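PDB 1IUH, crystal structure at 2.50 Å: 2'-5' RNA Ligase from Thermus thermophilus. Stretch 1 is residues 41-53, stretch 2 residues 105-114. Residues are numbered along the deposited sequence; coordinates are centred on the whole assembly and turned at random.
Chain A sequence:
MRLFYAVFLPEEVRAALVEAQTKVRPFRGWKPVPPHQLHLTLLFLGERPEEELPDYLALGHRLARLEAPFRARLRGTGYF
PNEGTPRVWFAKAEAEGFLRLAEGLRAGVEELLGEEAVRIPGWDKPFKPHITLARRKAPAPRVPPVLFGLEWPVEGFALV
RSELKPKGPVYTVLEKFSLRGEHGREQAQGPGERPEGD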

# COMPACT_ATOMS: atom_id res chain seq x y z
N THR A 41 0.66 0.12 0.56
CA THR A 41 0.80 -1.09 1.37
C THR A 41 2.02 -1.11 2.30
O THR A 41 3.10 -0.82 1.89
CB THR A 41 0.85 -2.32 0.45
OG1 THR A 41 -0.37 -2.37 -0.33
CG2 THR A 41 1.03 -3.60 1.27
N LEU A 42 1.85 -1.40 3.57
CA LEU A 42 3.06 -1.41 4.41
C LEU A 42 3.66 -2.81 4.47
O LEU A 42 4.87 -2.98 4.61
CB LEU A 42 2.76 -0.92 5.79
CG LEU A 42 2.10 0.44 5.80
CD1 LEU A 42 1.15 0.52 7.00
CD2 LEU A 42 3.17 1.50 5.87
N LEU A 43 2.83 -3.81 4.31
CA LEU A 43 3.28 -5.19 4.37
C LEU A 43 2.21 -6.12 3.82
O LEU A 43 1.13 -6.14 4.36
CB LEU A 43 3.57 -5.58 5.80
CG LEU A 43 3.98 -7.05 5.97
CD1 LEU A 43 5.26 -7.24 5.23
CD2 LEU A 43 4.18 -7.43 7.51
N PHE A 44 2.50 -6.84 2.73
CA PHE A 44 1.56 -7.81 2.13
C PHE A 44 1.78 -9.18 2.82
O PHE A 44 2.92 -9.60 3.04
CB PHE A 44 1.82 -7.85 0.63
CG PHE A 44 1.08 -8.89 -0.09
CD1 PHE A 44 -0.29 -8.80 -0.25
CD2 PHE A 44 1.76 -9.99 -0.63
CE1 PHE A 44 -0.99 -9.78 -0.95
CE2 PHE A 44 1.06 -10.98 -1.34
CZ PHE A 44 -0.33 -10.87 -1.49
N LEU A 45 0.71 -9.86 3.22
CA LEU A 45 0.84 -11.14 3.91
C LEU A 45 0.52 -12.40 3.08
O LEU A 45 0.89 -13.50 3.45
CB LEU A 45 -0.02 -11.13 5.20
CG LEU A 45 0.30 -10.10 6.32
CD1 LEU A 45 -0.67 -10.41 7.48
CD2 LEU A 45 1.75 -10.13 6.82
N GLY A 46 -0.12 -12.23 1.92
CA GLY A 46 -0.45 -13.37 1.09
C GLY A 46 -1.64 -14.09 1.68
O GLY A 46 -2.46 -13.47 2.34
N GLU A 47 -1.72 -15.40 1.47
CA GLU A 47 -2.80 -16.26 1.99
C GLU A 47 -2.46 -16.68 3.39
O GLU A 47 -1.45 -17.34 3.64
CB GLU A 47 -2.94 -17.52 1.17
CG GLU A 47 -4.06 -17.47 0.20
CD GLU A 47 -5.40 -17.16 0.86
OE1 GLU A 47 -5.72 -17.73 1.95
OE2 GLU A 47 -6.13 -16.33 0.24
N ARG A 48 -3.32 -16.29 4.32
CA ARG A 48 -3.12 -16.61 5.73
C ARG A 48 -4.31 -17.35 6.32
O ARG A 48 -5.45 -17.09 5.91
CB ARG A 48 -2.86 -15.32 6.48
CG ARG A 48 -1.54 -14.70 6.02
CD ARG A 48 -0.43 -15.36 6.80
NE ARG A 48 0.41 -16.19 5.98
CZ ARG A 48 1.10 -17.25 6.40
NH1 ARG A 48 1.06 -17.66 7.66
NH2 ARG A 48 1.86 -17.89 5.52
N PRO A 49 -4.06 -18.34 7.18
CA PRO A 49 -5.17 -19.08 7.81
C PRO A 49 -5.92 -18.22 8.83
O PRO A 49 -5.31 -17.48 9.59
CB PRO A 49 -4.47 -20.32 8.48
CG PRO A 49 -3.03 -19.92 8.60
CD PRO A 49 -2.80 -19.10 7.33
N GLU A 50 -7.23 -18.34 8.82
CA GLU A 50 -8.12 -17.62 9.72
C GLU A 50 -7.63 -17.65 11.18
O GLU A 50 -7.87 -16.73 11.95
CB GLU A 50 -9.55 -18.23 9.66
CG GLU A 50 -10.26 -17.90 8.37
CD GLU A 50 -11.58 -18.67 8.18
OE1 GLU A 50 -12.38 -18.16 7.38
OE2 GLU A 50 -11.80 -19.75 8.81
N GLU A 51 -6.97 -18.74 11.54
CA GLU A 51 -6.52 -18.86 12.89
C GLU A 51 -5.57 -17.74 13.28
O GLU A 51 -5.43 -17.44 14.44
CB GLU A 51 -5.88 -20.24 13.07
CG GLU A 51 -5.34 -20.50 14.48
CD GLU A 51 -3.84 -20.18 14.62
OE1 GLU A 51 -3.11 -20.39 13.61
OE2 GLU A 51 -3.39 -19.74 15.74
N GLU A 52 -4.94 -17.08 12.30
CA GLU A 52 -3.97 -16.02 12.60
C GLU A 52 -4.56 -14.58 12.71
O GLU A 52 -3.84 -13.65 13.12
CB GLU A 52 -2.86 -16.03 11.52
CG GLU A 52 -1.84 -17.15 11.59
CD GLU A 52 -1.00 -17.33 10.26
OE1 GLU A 52 -0.83 -16.36 9.44
OE2 GLU A 52 -0.49 -18.47 10.07
N LEU A 53 -5.82 -14.40 12.33
CA LEU A 53 -6.46 -13.08 12.41
C LEU A 53 -6.18 -12.27 13.67
O LEU A 53 -5.76 -11.11 13.61
CB LEU A 53 -7.96 -13.19 12.30
CG LEU A 53 -8.60 -12.86 10.99
CD1 LEU A 53 -7.53 -12.80 9.93
CD2 LEU A 53 -9.67 -13.91 10.64
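Stretch 2, residues 105-114: LRAGVEELLG

A helix that packs on a strand usually does so through apolar side chains, while polar groups caught at the boundary must find partners of their own. The contact between residues 105-114 and residues 41-53 of this Thermus thermophilus 2'-5' RNA ligase illustrates the principle on a small scale. Stretch 2 is helical from Leu-105, where the helix is already under way, through Leu-113; Gly-114 then leaves helical geometry with positive phi (61°). The helix runs in broadly the same direction as strand 43-47, their N-to-C directions differing by 30°, and the two axes approach to 10.0 Å. The nearest CA pairs give the register: the CA atoms of Leu-43 and Leu-105 lie 7.1 Å apart, those of Leu-45 and Val-109 9.0 Å, and, beyond the strand, those of Glu-52 and Leu-112 9.1 Å.

From Val-109 to Leu-113, each backbone N-H is satisfied by the carbonyl four residues earlier. Val-109 N bonds to Leu-105 O at 3.0 Å, Leu-112 N to Gly-108 O at 3.0 Å, and Leu-113 N to Val-109 O at 2.8 Å. With these backbone groups paired internally, the helix meets the strand chiefly through side chains. Leu-43, whose CA-to-CB bond points toward the helix, is the most heavily covered residue of the contact. Leu-43 CD2 lies 3.7 Å from Leu-105 CB and also 3.7 Å from Val-109 CG2, so one methyl group bridges successive turns. Leu-45 starts out sideways, but its end comes nearer, placing Leu-45 CD2 3.8 Å from Val-109 CG2. At the corner of the chain, Leu-42 CB rests 4.0 Å from Leu-105 CD1.

The polar link across the contact is made at that same corner. Arg-106 also leaves its helix sideways, yet its extended side chain, with chi2 and chi3 both t, carries the guanidinium to the carbonyl of Leu-42. Arg-106 NH1 donates to Leu-42 O at 2.9 Å with an angle of 150°; a weak second bond from Arg-106 NH2 to Leu-42 O, at 3.4 Å and 133°, shares the acceptor. The carbonyl oxygen lies at the edge of the guanidinium, near its plane, where N-H groups can reach it, whereas Leu-43 CD1 covers one face, 3.6 Å from Arg-106 NH2. Arg-106 NH1 has a further hydrogen bond elsewhere in the structure.

Toward the end of the helix, the second arginine solves its problem differently. Arg-48 and Glu-52 belong to the same stretch and pair there: Arg-48 NH1 donates to Glu-52 OE1 at 2.9 Å in a salt bridge, although the modelled position of that oxygen is less certain. The 3-10 segment that presents Glu-52 is tied back by Glu-52 N to Pro-49 O at 2.8 Å. Helix residues contribute apolar cover to this pair: Leu-113 CD2 lies over one face of the Arg-48 guanidinium, 3.7 Å from Arg-48 NH1, and Leu-112 CD2 stands 4.4 Å from Glu-52 CG.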

# COMPACT_ATOMS: atom_id res chain seq x y z
N LEU A 105 5.91 -4.20 11.66
CA LEU A 105 5.08 -5.31 11.27
C LEU A 105 5.90 -6.50 10.81
O LEU A 105 5.52 -7.63 11.06
CB LEU A 105 4.11 -4.87 10.15
CG LEU A 105 3.03 -3.77 10.40
CD1 LEU A 105 2.54 -3.21 9.06
CD2 LEU A 105 1.83 -4.29 11.14
N ARG A 106 7.01 -6.28 10.11
CA ARG A 106 7.75 -7.43 9.61
C ARG A 106 8.26 -8.16 10.85
O ARG A 106 8.34 -9.40 10.87
CB ARG A 106 8.91 -7.00 8.67
CG ARG A 106 8.44 -6.40 7.35
CD ARG A 106 9.50 -5.91 6.35
NE ARG A 106 8.88 -5.79 5.01
CZ ARG A 106 7.92 -4.90 4.65
NH1 ARG A 106 7.47 -4.02 5.52
NH2 ARG A 106 7.33 -4.93 3.44
N ALA A 107 8.56 -7.37 11.88
CA ALA A 107 9.09 -7.89 13.14
C ALA A 107 8.10 -8.78 13.89
O ALA A 107 8.44 -9.88 14.36
CB ALA A 107 9.51 -6.72 14.00
N GLY A 108 6.87 -8.27 13.97
CA GLY A 108 5.78 -8.95 14.64
C GLY A 108 5.43 -10.24 13.93
O GLY A 108 5.15 -11.28 14.58
N VAL A 109 5.42 -10.18 12.61
CA VAL A 109 5.12 -11.33 11.78
C VAL A 109 6.22 -12.34 11.90
O VAL A 109 5.97 -13.51 11.87
CB VAL A 109 4.94 -10.95 10.25
CG1 VAL A 109 4.79 -12.18 9.44
CG2 VAL A 109 3.73 -10.06 10.07
N GLU A 110 7.46 -11.90 12.05
CA GLU A 110 8.53 -12.88 12.23
C GLU A 110 8.37 -13.61 13.58
O GLU A 110 8.42 -14.85 13.66
CB GLU A 110 9.87 -12.18 12.13
CG GLU A 110 10.12 -11.58 10.74
CD GLU A 110 11.39 -10.82 10.65
OE1 GLU A 110 11.68 -10.04 11.56
OE2 GLU A 110 12.12 -10.99 9.67
N GLU A 111 8.15 -12.83 14.64
CA GLU A 111 7.96 -13.44 15.96
C GLU A 111 6.90 -14.50 15.85
O GLU A 111 7.03 -15.61 16.36
CB GLU A 111 7.49 -12.40 16.97
CG GLU A 111 6.93 -13.03 18.20
CD GLU A 111 7.16 -12.22 19.50
OE1 GLU A 111 8.35 -11.87 19.77
OE2 GLU A 111 6.19 -11.95 20.26
N LEU A 112 5.85 -14.19 15.13
CA LEU A 112 4.77 -15.14 15.06
C LEU A 112 4.98 -16.28 14.10
O LEU A 112 4.45 -17.35 14.28
CB LEU A 112 3.49 -14.42 14.67
CG LEU A 112 2.39 -15.42 14.32
CD1 LEU A 112 1.42 -15.52 15.51
CD2 LEU A 112 1.68 -14.96 13.08
N LEU A 113 5.73 -16.06 13.04
CA LEU A 113 5.85 -17.15 12.11
C LEU A 113 7.21 -17.83 12.09
O LEU A 113 7.31 -18.99 11.70
CB LEU A 113 5.52 -16.63 10.74
CG LEU A 113 4.13 -16.81 10.13
CD1 LEU A 113 3.09 -16.77 11.14
CD2 LEU A 113 3.91 -15.76 9.01
N GLY A 114 8.24 -17.13 12.57
CA GLY A 114 9.57 -17.66 12.50
C GLY A 114 9.88 -17.86 11.01
O GLY A 114 9.41 -17.16 10.12